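Local structure of probable transcriptional regulator, AsnC family (Thermus thermophilus, 2DJW) at residues V31-V34 / D39-A42; E20-L25 / L61-V66; E50-V55 / T71-R76; G59-S62 / R68-T71. The protein is of unknown function but is a stand-alone RAM-domain protein that binds zinc and may take part in DNA-binding regulation. All coordinates share one frame; numbering follows the deposited sequence.

Contact 1. Residues V31-V34 / D39-A42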
loop_
_atom_site.group_PDB
_atom_site.type_symbol
_atom_site.label_atom_id
_atom_site.label_comp_id
_atom_site.label_asym_id
_atom_site.label_seq_id
_atom_site.Cartn_x
_atom_site.Cartn_y
_atom_site.Cartn_z
ATOM N N VAL A 31 -5.968 8.469 26.244
ATOM C CA VAL A 31 -5.235 8.760 25.017
ATOM C C VAL A 31 -3.748 8.530 25.242
ATOM O O VAL A 31 -3.224 8.792 26.322
ATOM C CB VAL A 31 -5.576 10.154 24.418
ATOM C CG1 VAL A 31 -5.451 11.251 25.444
ATOM C CG2 VAL A 31 -4.747 10.434 23.125
ATOM N N TYR A 32 -3.077 7.987 24.235
ATOM C CA TYR A 32 -1.724 7.523 24.403
ATOM C C TYR A 32 -0.889 7.831 23.203
ATOM O O TYR A 32 -1.387 7.896 22.083
ATOM C CB TYR A 32 -1.678 6.000 24.591
ATOM C CG TYR A 32 -2.440 5.478 25.764
ATOM C CD1 TYR A 32 -1.854 5.404 27.018
ATOM C CD2 TYR A 32 -3.750 5.045 25.618
ATOM C CE1 TYR A 32 -2.567 4.925 28.114
ATOM C CE2 TYR A 32 -4.475 4.568 26.697
ATOM C CZ TYR A 32 -3.874 4.506 27.941
ATOM O OH TYR A 32 -4.591 4.028 29.011
ATOM N N SER A 33 0.397 8.019 23.478
ATOM C CA SER A 33 1.449 7.850 22.520
ATOM C C SER A 33 1.704 6.368 22.383
ATOM O O SER A 33 1.902 5.660 23.397
ATOM C CB SER A 33 2.717 8.536 23.029
ATOM O OG SER A 33 2.725 9.861 22.560
ATOM N N VAL A 34 1.695 5.905 21.134
ATOM C CA VAL A 34 1.856 4.482 20.822
ATOM C C VAL A 34 2.929 4.220 19.768
ATOM O O VAL A 34 3.261 5.099 18.964
ATOM C CB VAL A 34 0.518 3.822 20.306
ATOM C CG1 VAL A 34 -0.482 3.693 21.404
ATOM C CG2 VAL A 34 -0.065 4.601 19.096
ATOM N N ASP A 39 0.895 7.901 15.742
ATOM C CA ASP A 39 1.555 8.215 17.022
ATOM C C ASP A 39 0.630 8.282 18.208
ATOM O O ASP A 39 1.043 7.988 19.310
ATOM C CB ASP A 39 2.397 9.504 16.921
ATOM C CG ASP A 39 3.299 9.488 15.714
ATOM O OD1 ASP A 39 4.517 9.239 15.899
ATOM O OD2 ASP A 39 2.768 9.654 14.579
ATOM N N LEU A 40 -0.615 8.659 17.987
ATOM C CA LEU A 40 -1.581 8.778 19.078
ATOM C C LEU A 40 -2.806 7.890 18.842
ATOM O O LEU A 40 -3.266 7.768 17.715
ATOM C CB LEU A 40 -2.028 10.256 19.264
ATOM C CG LEU A 40 -1.001 11.341 19.652
ATOM C CD1 LEU A 40 -1.542 12.767 19.366
ATOM C CD2 LEU A 40 -0.561 11.225 21.121
ATOM N N VAL A 41 -3.337 7.301 19.911
ATOM C CA VAL A 41 -4.615 6.584 19.847
ATOM C C VAL A 41 -5.496 7.158 20.929
ATOM O O VAL A 41 -5.073 7.198 22.092
ATOM C CB VAL A 41 -4.478 5.036 20.116
ATOM C CG1 VAL A 41 -5.852 4.347 20.104
ATOM C CG2 VAL A 41 -3.575 4.380 19.096
ATOM N N ALA A 42 -6.716 7.565 20.569
ATOM C CA ALA A 42 -7.701 7.911 21.585
ATOM C C ALA A 42 -8.779 6.842 21.779
ATOM O O ALA A 42 -9.486 6.494 20.842
ATOM C CB ALA A 42 -8.356 9.287 21.293
#
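The β-hairpin of strands 28-34 and 40-46 is joined near its turn by Tyr-32 and Val-41, an antiparallel hydrogen-bonded pair. Tyr-32 N donates to Val-41 O over 3.0 Å, and Val-41 N answers to Tyr-32 O at the same 3.0 Å, the latter donor lying in the carbonyl plane. Nearer the turn the ladder ends in a third bond, Val-34 N to Asp-39 O at 2.8 Å; it is fairly straight (164° at the hydrogen), although the donor stands tilted from the carbonyl plane. The same Asp-39 O also receives a CA-H...O contact from Ser-33 CA at 3.2 Å.

The side chains sort themselves by face. Val-31, Ser-33, Leu-40 and Ala-42 share the face covered by helix 15-22. There Val-31 CG2 lies 3.4 Å from Val-41 O, while Leu-40 CD2 curls back over the neighbouring strand to within 3.8 Å of Ser-33 OG. That hydroxyl is satisfied by Tyr-78 OH of the second subunit. On the face that carries Tyr-32 and Val-41, Val-34 and Val-41 cross at about a right angle, methyl against methyl, with Val-34 CG2 3.5 Å from Val-41 CG2. With CG1 beside the backbone N (chi1 -71°), Val-34 CG2 falls between N and the carbonyl carbon, on the Val-41 side.

Strand 28-34 is one of the two outermost strands within the chain, yet Tyr-32, Ser-33 and Val-34 pair with a strand of the second subunit, so the sheet continues across the interface. Asp-39 and Leu-40 both face Ile-8, a classic beta bulge against strand 2-10 at the start of the second hairpin strand.

Contact 2. Residues E20-L25 / L61-V66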
loop_
_atom_site.group_PDB
_atom_site.type_symbol
_atom_site.label_atom_id
_atom_site.label_comp_id
_atom_site.label_asym_id
_atom_site.label_seq_id
_atom_site.Cartn_x
_atom_site.Cartn_y
_atom_site.Cartn_z
ATOM N N GLU A 20 -2.089 16.080 24.626
ATOM C CA GLU A 20 -2.671 16.801 25.767
ATOM C C GLU A 20 -4.006 17.473 25.485
ATOM O O GLU A 20 -4.893 17.445 26.333
ATOM C CB GLU A 20 -1.670 17.839 26.288
ATOM C CG GLU A 20 -0.398 17.200 26.800
ATOM C CD GLU A 20 0.642 18.211 27.185
ATOM O OE1 GLU A 20 0.638 19.330 26.632
ATOM O OE2 GLU A 20 1.469 17.878 28.046
ATOM N N ALA A 21 -4.133 18.071 24.302
ATOM C CA ALA A 21 -5.405 18.631 23.833
ATOM C C ALA A 21 -6.527 17.596 23.659
ATOM O O ALA A 21 -7.666 17.879 24.015
ATOM C CB ALA A 21 -5.193 19.397 22.535
ATOM N N ILE A 22 -6.204 16.415 23.100
ATOM C CA ILE A 22 -7.195 15.337 22.871
ATOM C C ILE A 22 -7.653 14.787 24.220
ATOM O O ILE A 22 -8.812 14.441 24.394
ATOM C CB ILE A 22 -6.635 14.152 21.996
ATOM C CG1 ILE A 22 -6.005 14.628 20.677
ATOM C CG2 ILE A 22 -7.702 13.085 21.720
ATOM C CD1 ILE A 22 -6.847 15.532 19.891
ATOM N N ALA A 23 -6.733 14.718 25.174
ATOM C CA ALA A 23 -7.072 14.345 26.539
ATOM C C ALA A 23 -8.109 15.276 27.193
ATOM O O ALA A 23 -8.761 14.878 28.155
ATOM C CB ALA A 23 -5.810 14.277 27.390
ATOM N N GLU A 24 -8.257 16.498 26.679
ATOM C CA GLU A 24 -9.212 17.468 27.254
ATOM C C GLU A 24 -10.668 17.259 26.847
ATOM O O GLU A 24 -11.581 17.529 27.644
ATOM C CB GLU A 24 -8.798 18.921 26.971
ATOM C CG GLU A 24 -7.585 19.449 27.783
ATOM C CD GLU A 24 -7.232 18.599 29.023
ATOM O OE1 GLU A 24 -8.135 18.272 29.827
ATOM O OE2 GLU A 24 -6.033 18.257 29.188
ATOM N N LEU A 25 -10.874 16.782 25.616
ATOM C CA LEU A 25 -12.207 16.471 25.073
ATOM C C LEU A 25 -12.982 15.487 25.953
ATOM O O LEU A 25 -12.482 14.400 26.257
ATOM C CB LEU A 25 -12.113 15.894 23.657
ATOM C CG LEU A 25 -11.202 16.556 22.633
ATOM C CD1 LEU A 25 -11.180 15.735 21.343
ATOM C CD2 LEU A 25 -11.636 18.000 22.401
ATOM N N LEU A 61 -9.965 17.144 14.506
ATOM C CA LEU A 61 -9.563 17.621 13.172
ATOM C C LEU A 61 -9.583 19.150 13.060
ATOM O O LEU A 61 -9.091 19.719 12.070
ATOM C CB LEU A 61 -10.392 16.973 12.055
ATOM C CG LEU A 61 -10.317 15.460 11.807
ATOM C CD1 LEU A 61 -11.428 15.049 10.841
ATOM C CD2 LEU A 61 -8.953 15.002 11.290
ATOM N N SER A 62 -10.134 19.801 14.084
ATOM C CA SER A 62 -10.108 21.256 14.187
ATOM C C SER A 62 -8.871 21.691 14.953
ATOM O O SER A 62 -8.758 22.860 15.378
ATOM C CB SER A 62 -11.346 21.768 14.918
ATOM O OG SER A 62 -11.151 21.690 16.323
ATOM N N LEU A 63 -7.956 20.745 15.172
ATOM C CA LEU A 63 -6.727 21.065 15.879
ATOM C C LEU A 63 -5.594 21.191 14.911
ATOM O O LEU A 63 -5.522 20.468 13.909
ATOM C CB LEU A 63 -6.399 20.057 16.982
ATOM C CG LEU A 63 -7.357 19.902 18.173
ATOM C CD1 LEU A 63 -6.758 18.908 19.163
ATOM C CD2 LEU A 63 -7.674 21.224 18.878
ATOM N N GLU A 64 -4.713 22.135 15.224
ATOM C CA GLU A 64 -3.549 22.411 14.407
ATOM C C GLU A 64 -2.542 21.260 14.500
ATOM O O GLU A 64 -2.150 20.861 15.599
ATOM C CB GLU A 64 -2.955 23.787 14.808
ATOM C CG GLU A 64 -1.431 23.903 14.836
ATOM C CD GLU A 64 -0.793 23.631 13.492
ATOM O OE1 GLU A 64 -1.453 23.862 12.451
ATOM O OE2 GLU A 64 0.379 23.193 13.484
ATOM N N GLY A 65 -2.152 20.725 13.349
ATOM C CA GLY A 65 -1.091 19.719 13.276
ATOM C C GLY A 65 -1.452 18.277 12.900
ATOM O O GLY A 65 -0.557 17.452 12.658
ATOM N N VAL A 66 -2.746 17.955 12.852
ATOM C CA VAL A 66 -3.170 16.572 12.592
ATOM C C VAL A 66 -3.175 16.257 11.092
ATOM O O VAL A 66 -3.877 16.894 10.301
ATOM C CB VAL A 66 -4.521 16.201 13.277
ATOM C CG1 VAL A 66 -4.550 16.627 14.761
ATOM C CG2 VAL A 66 -5.669 16.794 12.542
#
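Leu-63 makes the apolar part of this contact with a single methyl group. Its CD1 reaches the helix at two neighbouring residues, lying 3.5 Å from Ile-22 CD1 and 3.7 Å from Ala-21 CB. The leucine side chain is extended (chi2 -176°), which spans the separation of the backbones, whose nearest CA atoms, Ala-21 CA and Leu-63 CA, are 8.4 Å apart. Ile-22 meets it with the far end of its longer branch, the two side chains passing at a slant, whereas Ala-21 offers its methyl directly. Ile-22 also rests on Ile-60, and Leu-63 on Leu-18, so the pair belongs to a larger apolar layer.

In the ferredoxin-like α/β fold of the RAM domain both helices pack on one face of the sheet, and here the C-terminal part of helix 15-22 meets the loop that leads from helix 52-60 into strand 66-77. That loop is shaped by a type II beta turn from Leu-63 to Val-66, with Gly-65 adopting the positive phi (111°) usual at the third position of such a turn.

Polar interactions lie around the apolar touch. Within the helical segment Glu-24 N binds Ala-21 O at 3.1 Å. On the turn, Glu-64 OE2 forms a salt bridge with Arg-11 NH2, and Glu-64 O accepts a bond from Arg-14 NE.

Contact 3. Residues E50-V55 / T71-R76; sequences EELDDV and TLLAFR
Leu-52 and Thr-71 reach toward each other tip to tip, the forked end of the leucine meeting the single methyl of the threonine. Both branches take part: Thr-71 CG2 is 3.8 Å from Leu-52 CD2 and 4.1 Å from Leu-52 CD1. The threonine methyl is presented this way because CG2 stands anti to its backbone N, while the hydroxyl (chi1 -57°) sits beside that nitrogen. Two residues along the strand, on the same face, Leu-73 comes in at a slant, and its CD1 lies 3.9 Å from Leu-52 CD1.

This is helix-on-sheet packing of the α/β sandwich: the N-terminal part of helix 52-60 lies over strand 66-77, and one leucine bridges alternate residues of the strand. The helix widens into a pi-type turn at residues 53 to 55. Glu-50 and Asp-54, four residues apart and taking no part in the touch, are zinc ligands observed for this protein, although no zinc is bound to this chain.

The fifth subunit packs on the same apolar patch: Phe-75 of the fifth subunit lies on Leu-52, and Leu-73 of the fifth subunit on Leu-73. Beside them Arg-76 NH1 forms a salt bridge with Asp-53 OD1 of the fifth subunit.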
loop_
_atom_site.group_PDB
_atom_site.type_symbol
_atom_site.label_atom_id
_atom_site.label_comp_id
_atom_site.label_asym_id
_atom_site.label_seq_id
_atom_site.Cartn_x
_atom_site.Cartn_y
_atom_site.Cartn_z
ATOM N N GLU A 50 -23.419 9.694 16.343
ATOM C CA GLU A 50 -23.362 11.055 15.831
ATOM C C GLU A 50 -22.411 11.921 16.638
ATOM O O GLU A 50 -21.923 12.939 16.144
ATOM C CB GLU A 50 -24.757 11.686 15.799
ATOM C CG GLU A 50 -25.705 11.112 14.747
ATOM C CD GLU A 50 -26.426 9.863 15.215
ATOM O OE1 GLU A 50 -26.227 9.438 16.375
ATOM O OE2 GLU A 50 -27.199 9.292 14.416
ATOM N N GLU A 51 -22.138 11.496 17.870
ATOM C CA GLU A 51 -21.233 12.215 18.751
ATOM C C GLU A 51 -19.777 12.134 18.280
ATOM O O GLU A 51 -18.917 12.892 18.758
ATOM C CB GLU A 51 -21.370 11.757 20.212
ATOM C CG GLU A 51 -20.895 12.848 21.168
ATOM C CD GLU A 51 -20.778 12.428 22.609
ATOM O OE1 GLU A 51 -20.749 13.327 23.462
ATOM O OE2 GLU A 51 -20.691 11.230 22.901
ATOM N N LEU A 52 -19.511 11.227 17.342
ATOM C CA LEU A 52 -18.213 11.162 16.673
ATOM C C LEU A 52 -17.851 12.469 15.957
ATOM O O LEU A 52 -16.679 12.807 15.849
ATOM C CB LEU A 52 -18.190 10.014 15.661
ATOM C CG LEU A 52 -17.425 8.716 15.914
ATOM C CD1 LEU A 52 -17.477 7.846 14.666
ATOM C CD2 LEU A 52 -15.978 8.952 16.341
ATOM N N ASP A 53 -18.854 13.173 15.435
ATOM C CA ASP A 53 -18.635 14.480 14.821
ATOM C C ASP A 53 -18.011 15.467 15.823
ATOM O O ASP A 53 -17.053 16.179 15.494
ATOM C CB ASP A 53 -19.940 15.051 14.262
ATOM C CG ASP A 53 -19.704 16.169 13.240
ATOM O OD1 ASP A 53 -18.998 15.942 12.229
ATOM O OD2 ASP A 53 -20.238 17.274 13.440
ATOM N N ASP A 54 -18.542 15.470 17.047
ATOM C CA ASP A 54 -18.019 16.285 18.133
ATOM C C ASP A 54 -16.558 16.001 18.476
ATOM O O ASP A 54 -15.786 16.938 18.696
ATOM C CB ASP A 54 -18.901 16.136 19.374
ATOM C CG ASP A 54 -20.376 16.373 19.073
ATOM O OD1 ASP A 54 -20.684 17.117 18.106
ATOM O OD2 ASP A 54 -21.230 15.798 19.790
ATOM N N VAL A 55 -16.179 14.722 18.520
ATOM C CA VAL A 55 -14.815 14.340 18.902
ATOM C C VAL A 55 -13.820 14.401 17.770
ATOM O O VAL A 55 -12.711 14.886 17.963
ATOM C CB VAL A 55 -14.709 13.000 19.776
ATOM C CG1 VAL A 55 -15.962 12.196 19.742
ATOM C CG2 VAL A 55 -13.501 12.150 19.394
ATOM N N THR A 71 -10.788 6.196 12.474
ATOM C CA THR A 71 -11.653 5.758 13.568
ATOM C C THR A 71 -12.127 4.310 13.383
ATOM O O THR A 71 -12.717 3.954 12.342
ATOM C CB THR A 71 -12.860 6.680 13.750
ATOM O OG1 THR A 71 -12.400 8.010 13.968
ATOM C CG2 THR A 71 -13.711 6.264 14.961
ATOM N N LEU A 72 -11.842 3.508 14.412
ATOM C CA LEU A 72 -12.269 2.111 14.491
ATOM C C LEU A 72 -13.437 2.067 15.457
ATOM O O LEU A 72 -13.225 2.086 16.663
ATOM C CB LEU A 72 -11.124 1.226 14.998
ATOM C CG LEU A 72 -9.964 0.768 14.085
ATOM C CD1 LEU A 72 -9.661 1.605 12.865
ATOM C CD2 LEU A 72 -8.689 0.511 14.858
ATOM N N LEU A 73 -14.663 2.028 14.937
ATOM C CA LEU A 73 -15.832 2.062 15.800
ATOM C C LEU A 73 -16.345 0.676 16.229
ATOM O O LEU A 73 -16.658 -0.164 15.409
ATOM C CB LEU A 73 -16.961 2.912 15.179
ATOM C CG LEU A 73 -18.190 3.044 16.091
ATOM C CD1 LEU A 73 -18.663 4.445 16.276
ATOM C CD2 LEU A 73 -19.382 2.114 15.697
ATOM N N ALA A 74 -16.461 0.473 17.528
ATOM C CA ALA A 74 -16.864 -0.826 18.092
ATOM C C ALA A 74 -18.373 -0.989 18.091
ATOM O O ALA A 74 -19.098 -0.246 18.780
ATOM C CB ALA A 74 -16.319 -0.985 19.507
ATOM N N PHE A 75 -18.851 -1.965 17.320
ATOM C CA PHE A 75 -20.281 -2.219 17.294
ATOM C C PHE A 75 -20.718 -3.415 18.184
ATOM O O PHE A 75 -21.880 -3.520 18.583
ATOM C CB PHE A 75 -20.803 -2.307 15.856
ATOM C CG PHE A 75 -20.103 -3.324 14.988
ATOM C CD1 PHE A 75 -20.524 -4.655 14.972
ATOM C CD2 PHE A 75 -19.068 -2.936 14.131
ATOM C CE1 PHE A 75 -19.912 -5.578 14.149
ATOM C CE2 PHE A 75 -18.445 -3.852 13.312
ATOM C CZ PHE A 75 -18.867 -5.180 13.321
ATOM N N ARG A 76 -19.761 -4.276 18.529
ATOM C CA ARG A 76 -20.036 -5.392 19.419
ATOM C C ARG A 76 -18.898 -5.668 20.396
ATOM O O ARG A 76 -17.752 -5.828 19.985
ATOM C CB ARG A 76 -20.369 -6.649 18.608
ATOM C CG ARG A 76 -20.995 -7.721 19.447
ATOM C CD ARG A 76 -20.754 -9.068 18.834
ATOM N NE ARG A 76 -20.825 -10.155 19.814
ATOM C CZ ARG A 76 -21.151 -11.404 19.506
ATOM N NH1 ARG A 76 -21.452 -11.727 18.252
ATOM N NH2 ARG A 76 -21.166 -12.331 20.454
#

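Contact 4. Residues G59-S62 / R68-T71; sequences GILS and RTET
Leu-61 lays one branch against the side of Thr-69, with CD2 spread over both the branching carbon and the methyl. Leu-61 CD2 is 3.9 Å from Thr-69 CB, and the distance from Leu-61 CD2 to Thr-69 CG2 is again 3.9 Å. The two side chains run aslant to each other, so the leucine rests along the threonine instead of meeting it end on. Leu-61 does not set out toward the strand from its backbone; with CD1 extended (chi2 169°), the other branch, CD2, is the one that comes against Thr-69. Thr-69, by contrast, points its CB toward residues 59-62.

Ile-60 adds a more distant touch, its CG2 standing 4.3 Å from Thr-69 OG1. That hydroxyl has its polar partner within the sheet, where it makes a weak hydrogen bond with Leu-7 O of strand 2-10. The backbones themselves remain apart, with Leu-61 CA and Thr-69 CA separated by 7.8 Å.

The setting is the second β-α-β unit of the domain, where helix 52-60 gives way through a short loop to strand 66-77. Val-56, one helical turn before Ile-60, packs on Leu-61 and Thr-69 alike, and Val-6 of strand 2-10 underlies both Ile-60 and Thr-69. On Leu-61 also sits Gly-12 of the fourth subunit.

Between these two segments the chemistry is dispersion and shape alone: the threonine sets its carbon atoms against the leucine, while its hydroxyl bonds weakly to Leu-7 O, and so one small side chain serves both the apolar layer and the sheet.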
loop_
_atom_site.group_PDB
_atom_site.type_symbol
_atom_site.label_atom_id
_atom_site.label_comp_id
_atom_site.label_asym_id
_atom_site.label_seq_id
_atom_site.Cartn_x
_atom_site.Cartn_y
_atom_site.Cartn_z
ATOM N N GLY A 59 -13.508 18.294 16.935
ATOM C CA GLY A 59 -12.655 18.161 18.124
ATOM C C GLY A 59 -11.200 17.883 17.816
ATOM O O GLY A 59 -10.340 18.661 18.191
ATOM N N ILE A 60 -10.914 16.770 17.148
ATOM C CA ILE A 60 -9.532 16.431 16.790
ATOM C C ILE A 60 -9.103 17.161 15.518
ATOM O O ILE A 60 -7.994 17.718 15.449
ATOM C CB ILE A 60 -9.306 14.873 16.638
ATOM C CG1 ILE A 60 -9.415 14.175 17.992
ATOM C CG2 ILE A 60 -7.966 14.567 15.979
ATOM C CD1 ILE A 60 -9.476 12.663 17.949
ATOM N N LEU A 61 -9.965 17.144 14.506
ATOM C CA LEU A 61 -9.563 17.621 13.172
ATOM C C LEU A 61 -9.583 19.150 13.060
ATOM O O LEU A 61 -9.091 19.719 12.070
ATOM C CB LEU A 61 -10.392 16.973 12.055
ATOM C CG LEU A 61 -10.317 15.460 11.807
ATOM C CD1 LEU A 61 -11.428 15.049 10.841
ATOM C CD2 LEU A 61 -8.953 15.002 11.290
ATOM N N SER A 62 -10.134 19.801 14.084
ATOM C CA SER A 62 -10.108 21.256 14.187
ATOM C C SER A 62 -8.871 21.691 14.953
ATOM O O SER A 62 -8.758 22.860 15.378
ATOM C CB SER A 62 -11.346 21.768 14.918
ATOM O OG SER A 62 -11.151 21.690 16.323
ATOM N N ARG A 68 -3.522 12.809 9.570
ATOM C CA ARG A 68 -4.579 11.828 9.322
ATOM C C ARG A 68 -5.182 11.327 10.628
ATOM O O ARG A 68 -4.489 11.182 11.642
ATOM C CB ARG A 68 -4.056 10.620 8.529
ATOM C CG ARG A 68 -3.592 10.918 7.089
ATOM C CD ARG A 68 -4.751 11.052 6.080
ATOM N NE ARG A 68 -4.229 11.482 4.782
ATOM C CZ ARG A 68 -4.089 10.696 3.708
ATOM N NH1 ARG A 68 -4.468 9.414 3.728
ATOM N NH2 ARG A 68 -3.586 11.205 2.585
ATOM N N THR A 69 -6.479 11.057 10.567
ATOM C CA THR A 69 -7.215 10.354 11.614
ATOM C C THR A 69 -7.848 9.070 11.010
ATOM O O THR A 69 -8.270 9.062 9.824
ATOM C CB THR A 69 -8.286 11.295 12.235
ATOM O OG1 THR A 69 -8.459 10.999 13.613
ATOM C CG2 THR A 69 -9.624 11.182 11.543
ATOM N N GLU A 70 -7.904 7.995 11.805
ATOM C CA GLU A 70 -8.679 6.800 11.418
ATOM C C GLU A 70 -9.465 6.205 12.578
ATOM O O GLU A 70 -8.888 5.775 13.545
ATOM C CB GLU A 70 -7.791 5.729 10.771
ATOM C CG GLU A 70 -8.530 4.910 9.733
ATOM C CD GLU A 70 -8.007 3.489 9.579
ATOM O OE1 GLU A 70 -6.790 3.275 9.730
ATOM O OE2 GLU A 70 -8.823 2.589 9.272
ATOM N N THR A 71 -10.788 6.196 12.474
ATOM C CA THR A 71 -11.653 5.758 13.568
ATOM C C THR A 71 -12.127 4.310 13.383
ATOM O O THR A 71 -12.717 3.954 12.342
ATOM C CB THR A 71 -12.860 6.680 13.750
ATOM O OG1 THR A 71 -12.400 8.010 13.968
ATOM C CG2 THR A 71 -13.711 6.264 14.961
#

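All four contacts lie in one RAM domain, whose antiparallel sheet runs 28-34, 40-46, 2-10, 66-77. Contact 1 closes the hairpin and is nested inside the loop that contact 2 closes; the two have centres about 12 Å apart and touch where Ala-23 and Ile-22 meet Val-31 and Ala-42. Contacts 3 and 4 both join helix 52-60 to strand 66-77, share Thr-71 and have centres about 11 Å apart. Contact 2 joins helix 15-22 to the loop after helix 52-60, overlapping contact 4 at Leu-61 and Ser-62, with centres about 8 Å apart. Contacts 1 and 3 lie on opposite sides of the chain's centre, about 16 Å apart. All four come within reach of the second subunit, so interior packing and subunit interface adjoin.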